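Local coordinates for NIF3-related protein (PDB 2GX8) that is of unknown function but binds a pair of zinc ions at the dimetal site of the NIF3 family and has a second, apparently regulatory domain, at residues His45-Gly50 with Ala126-Asp131; Ile69-Thr74 with Ile90-Leu95. One frame throughout, in Å; residues are numbered along the deposited sequence.

Contact 1: residues His45-Gly50 with Ala126-Asp131. With ZN (zinc ion), chain M.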
# COMPACT_ATOMS: atom_id res chain seq x y z
N HIS C 45 18.47 16.45 -12.65
CA HIS C 45 17.09 16.24 -13.11
C HIS C 45 16.99 15.13 -14.17
O HIS C 45 15.90 14.63 -14.45
CB HIS C 45 16.46 17.55 -13.60
CG HIS C 45 17.25 18.25 -14.68
ND1 HIS C 45 17.16 17.90 -16.01
CD2 HIS C 45 18.09 19.30 -14.62
CE1 HIS C 45 17.94 18.69 -16.72
NE2 HIS C 45 18.51 19.56 -15.91
N LEU C 46 18.13 14.75 -14.74
CA LEU C 46 18.21 13.67 -15.72
C LEU C 46 18.10 12.29 -15.06
O LEU C 46 17.65 11.32 -15.71
CB LEU C 46 19.51 13.75 -16.53
CG LEU C 46 19.69 14.98 -17.41
CD1 LEU C 46 20.91 14.82 -18.26
CD2 LEU C 46 18.49 15.15 -18.27
N ALA C 47 18.52 12.21 -13.80
CA ALA C 47 18.43 10.99 -12.98
C ALA C 47 16.99 10.47 -12.90
O ALA C 47 16.03 11.24 -12.90
CB ALA C 47 18.99 11.24 -11.57
N MET C 48 16.84 9.15 -12.84
CA MET C 48 15.52 8.55 -12.84
C MET C 48 14.89 8.42 -11.46
O MET C 48 15.59 8.47 -10.43
CB MET C 48 15.57 7.18 -13.50
CG MET C 48 16.07 7.22 -14.92
SD MET C 48 15.92 5.58 -15.60
CE MET C 48 14.13 5.38 -15.61
N GLU C 49 13.57 8.26 -11.47
CA GLU C 49 12.74 8.08 -10.27
C GLU C 49 13.38 7.08 -9.28
O GLU C 49 13.70 5.94 -9.65
CB GLU C 49 11.32 7.64 -10.71
CG GLU C 49 10.39 7.12 -9.60
CD GLU C 49 10.05 8.17 -8.55
OE1 GLU C 49 9.83 9.34 -8.92
OE2 GLU C 49 9.98 7.80 -7.36
N GLY C 50 13.60 7.54 -8.05
CA GLY C 50 14.18 6.68 -7.03
C GLY C 50 15.68 6.38 -7.09
O GLY C 50 16.18 5.54 -6.32
N ALA C 126 27.15 9.49 -9.51
CA ALA C 126 26.55 9.99 -10.74
C ALA C 126 26.00 8.79 -11.47
O ALA C 126 26.66 8.25 -12.36
CB ALA C 126 27.60 10.62 -11.55
N HIS C 127 24.80 8.35 -11.10
CA HIS C 127 24.26 7.13 -11.68
C HIS C 127 23.44 7.31 -12.95
O HIS C 127 24.03 7.50 -14.01
CB HIS C 127 23.60 6.25 -10.60
CG HIS C 127 23.30 4.85 -11.05
ND1 HIS C 127 22.22 4.12 -10.57
CD2 HIS C 127 23.90 4.06 -11.98
CE1 HIS C 127 22.18 2.94 -11.17
NE2 HIS C 127 23.18 2.88 -12.03
N THR C 128 22.11 7.26 -12.88
CA THR C 128 21.33 7.34 -14.12
C THR C 128 21.50 8.63 -14.91
O THR C 128 21.26 8.65 -16.11
CB THR C 128 19.84 7.02 -13.95
OG1 THR C 128 19.34 7.78 -12.84
CG2 THR C 128 19.64 5.51 -13.71
N ASN C 129 21.89 9.70 -14.25
CA ASN C 129 22.15 10.94 -14.99
C ASN C 129 23.30 10.80 -16.04
O ASN C 129 23.32 11.52 -17.03
CB ASN C 129 22.33 12.16 -14.06
CG ASN C 129 23.44 11.96 -12.99
OD1 ASN C 129 24.24 12.87 -12.76
ND2 ASN C 129 23.47 10.80 -12.35
N VAL C 130 24.23 9.87 -15.82
CA VAL C 130 25.35 9.61 -16.75
C VAL C 130 24.91 8.60 -17.85
O VAL C 130 25.50 8.53 -18.93
CB VAL C 130 26.65 9.18 -15.98
CG1 VAL C 130 27.79 8.81 -16.91
CG2 VAL C 130 27.10 10.31 -15.06
N ASP C 131 23.85 7.85 -17.57
CA ASP C 131 23.27 6.89 -18.50
C ASP C 131 22.43 7.62 -19.55
O ASP C 131 22.46 7.29 -20.74
CB ASP C 131 22.34 5.94 -17.75
CG ASP C 131 23.09 4.95 -16.89
OD1 ASP C 131 23.70 4.03 -17.48
OD2 ASP C 131 23.03 5.04 -15.64
ZN ZN M . 24.78 2.86 -15.85
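Beside the dinuclear zinc site, T128 and N129, in the helical turn that leads to the zinc ligand D131, receive the loop residues L46, A47 and M48. One hydrogen bond fixes the pairing: the N-H of M48 points at T128 OG1, 2.9 Å from M48 N and nearly straight at 169°. T128 OG1 sits between the backbone N and carbonyl carbon of its own residue (chi1 49°), which turns it to the loop; A47 CA approaches this same oxygen to 3.3 Å. The hydroxyl has a further hydrogen bond with D51 OD1, whose other carboxylate oxygen, OD2, meets H127 ND1. Around the polar link the contacts are mostly through carbon atoms. The M48 side chain crosses that of T128 at about a right angle, CG lying 3.9 Å from T128 CB, and bends at its thioether so that the end leads off. One residue further along the turn, N129 CB faces the backbone, 3.8 Å from A47 N and 4.1 Å from L46 CB. T128 CG2 lies between the M48 side chain and one face of the H127 ring, above its rim. Three residues after T128, D131 OD1 binds the zinc at 2.3 Å, and H92 and E360 are the other protein ligands of this metal. T128 thus joins a loop amide to the D51 carboxylate through one hydroxyl, and D51 in turn holds H127, whose ring meets the zinc ligand H92 edge-to-face. The loop 45-50 therefore adjoins the second shell of the metal site, with no ligand of its own.

Contact 2: residues Ile69-Thr74 with Ile90-Leu95. With ZN (zinc ion), chain M; ZN (zinc ion), chain L.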
# COMPACT_ATOMS: atom_id res chain seq x y z
N ILE C 69 37.82 9.15 -11.30
CA ILE C 69 36.58 8.72 -11.88
C ILE C 69 36.55 7.19 -11.76
O ILE C 69 37.48 6.50 -12.20
CB ILE C 69 36.43 9.12 -13.35
CG1 ILE C 69 36.85 10.58 -13.57
CG2 ILE C 69 35.01 8.94 -13.80
CD1 ILE C 69 36.00 11.55 -12.77
N ALA C 70 35.47 6.67 -11.17
CA ALA C 70 35.31 5.22 -10.99
C ALA C 70 33.96 4.74 -11.47
O ALA C 70 33.04 5.54 -11.62
CB ALA C 70 35.48 4.84 -9.50
N LEU C 71 33.86 3.43 -11.70
CA LEU C 71 32.58 2.81 -12.01
C LEU C 71 32.03 2.26 -10.67
O LEU C 71 30.97 2.69 -10.19
CB LEU C 71 32.73 1.74 -13.10
CG LEU C 71 31.52 0.84 -13.37
CD1 LEU C 71 30.37 1.64 -13.91
CD2 LEU C 71 31.83 -0.30 -14.34
N ASP C 72 32.79 1.36 -10.04
CA ASP C 72 32.45 0.77 -8.76
C ASP C 72 33.44 1.26 -7.72
O ASP C 72 34.65 1.29 -8.00
CB ASP C 72 32.59 -0.74 -8.88
CG ASP C 72 31.71 -1.30 -9.96
OD1 ASP C 72 30.50 -0.99 -9.88
OD2 ASP C 72 32.19 -2.04 -10.88
N VAL C 73 32.95 1.67 -6.54
CA VAL C 73 33.87 2.05 -5.49
C VAL C 73 34.16 0.85 -4.62
O VAL C 73 33.49 0.61 -3.64
CB VAL C 73 33.36 3.20 -4.60
CG1 VAL C 73 34.41 3.57 -3.57
CG2 VAL C 73 32.98 4.41 -5.44
N THR C 74 35.15 0.06 -5.02
CA THR C 74 35.57 -1.12 -4.25
C THR C 74 36.69 -0.63 -3.35
O THR C 74 37.12 0.51 -3.48
CB THR C 74 36.14 -2.18 -5.17
OG1 THR C 74 37.29 -1.64 -5.84
CG2 THR C 74 35.12 -2.55 -6.23
N ILE C 90 34.43 10.32 -8.16
CA ILE C 90 33.16 10.41 -8.85
C ILE C 90 32.90 9.03 -9.39
O ILE C 90 33.62 8.55 -10.28
CB ILE C 90 33.16 11.43 -9.98
CG1 ILE C 90 33.27 12.82 -9.41
CG2 ILE C 90 31.85 11.37 -10.78
CD1 ILE C 90 33.37 13.87 -10.46
N ALA C 91 31.87 8.40 -8.86
CA ALA C 91 31.53 7.03 -9.23
C ALA C 91 30.19 6.94 -9.90
O ALA C 91 29.27 7.68 -9.53
CB ALA C 91 31.51 6.17 -7.99
N HIS C 92 30.05 5.99 -10.82
CA HIS C 92 28.85 5.78 -11.57
C HIS C 92 27.82 5.01 -10.79
O HIS C 92 26.64 5.36 -10.81
CB HIS C 92 29.19 5.03 -12.86
CG HIS C 92 28.03 4.82 -13.76
ND1 HIS C 92 27.17 5.84 -14.12
CD2 HIS C 92 27.62 3.73 -14.46
CE1 HIS C 92 26.26 5.38 -14.95
NE2 HIS C 92 26.51 4.11 -15.17
N HIS C 93 28.25 3.93 -10.14
CA HIS C 93 27.34 3.16 -9.30
C HIS C 93 27.48 3.68 -7.89
O HIS C 93 28.59 3.74 -7.37
CB HIS C 93 27.65 1.68 -9.30
CG HIS C 93 27.54 1.04 -10.63
ND1 HIS C 93 28.39 0.04 -11.03
CD2 HIS C 93 26.70 1.26 -11.65
CE1 HIS C 93 28.04 -0.37 -12.24
NE2 HIS C 93 27.03 0.37 -12.65
N PRO C 94 26.36 4.08 -7.27
CA PRO C 94 26.36 4.61 -5.92
C PRO C 94 27.00 3.63 -4.93
O PRO C 94 26.73 2.47 -5.00
CB PRO C 94 24.85 4.72 -5.59
CG PRO C 94 24.16 4.74 -6.88
CD PRO C 94 25.02 4.03 -7.87
N LEU C 95 27.85 4.11 -4.04
CA LEU C 95 28.41 3.25 -2.98
C LEU C 95 27.31 2.93 -1.95
O LEU C 95 27.21 1.81 -1.48
CB LEU C 95 29.61 3.91 -2.31
CG LEU C 95 30.22 3.30 -1.03
CD1 LEU C 95 30.85 1.93 -1.23
CD2 LEU C 95 31.26 4.29 -0.51
ZN ZN M . 24.78 2.86 -15.85
ZN ZN L . 25.22 0.16 -13.97
O HOH W 1 29.87 1.70 -5.92
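L71 CD1 is wedged between two metal-binding imidazoles and meets them differently. It lies at the edge of the H92 ring, in its plane and 3.5 Å from CD2, yet over one face of the H93 ring, a CH-pi contact 3.8 Å from the centroid and displaced toward the rim. CG of L71 is turned away from its own backbone N (chi1 170°), and this carries the methyl to the rings. D72 meets H93 at the ring edge instead: H93 ND1 donates to D72 OD1 over a short 2.6 Å, on the syn side of the carboxylate and close to the imidazole plane, although the two planes are 30° apart. Held by this bond at ND1 and by zinc at NE2, the ring has little freedom to rotate; H357 and E360 are the other protein ligands of that zinc. D72 OD2 is held by T391 and by Y339 of the second subunit. H92 NE2 binds the other zinc at 2.2 Å, and its ND1 is tied to A126 O.

Both histidines lie at the C-terminal end of a strand in a beta-alpha-beta unit, strand 66-70, helix 75-84 and strand 88-91, whose parallel strands pair through A70 N to I90 O (2.8 Å) and H92 N to A70 O. Further along, H93 N reaches L71 O at 3.0 Å, in the carbonyl plane. A water accepts a hydrogen bond from V73 N and donates one to H93 O. I69 and I90 lie side by side on one sheet face, under helix 362-377; on the other, V73 CG2 presses on A91 CB at a tight 3.4 Å.

Overall arrangement
The centres of contacts 1 and 2 lie about 14 Å apart, and both contacts include a ligand of the same zinc ion. Along the chain the order is 45-50, 69-74, 90-95, 126-131, so contact 2 forms within the sequence spanned by contact 1. Strands 66-70, 88-91 and 122-125 are parallel neighbours in one sheet; the segment after 88-91 brings H92 and H93 to the metals, and the short helix 128-132 after 122-125 brings D131. A126 N lies 2.8 Å from A91 O, a probable hydrogen bond that continues the pairing between the contacts. E360, from the chain's later part, binds both zincs and closes the dimetal site, which thus draws on widely separated parts of the sequence.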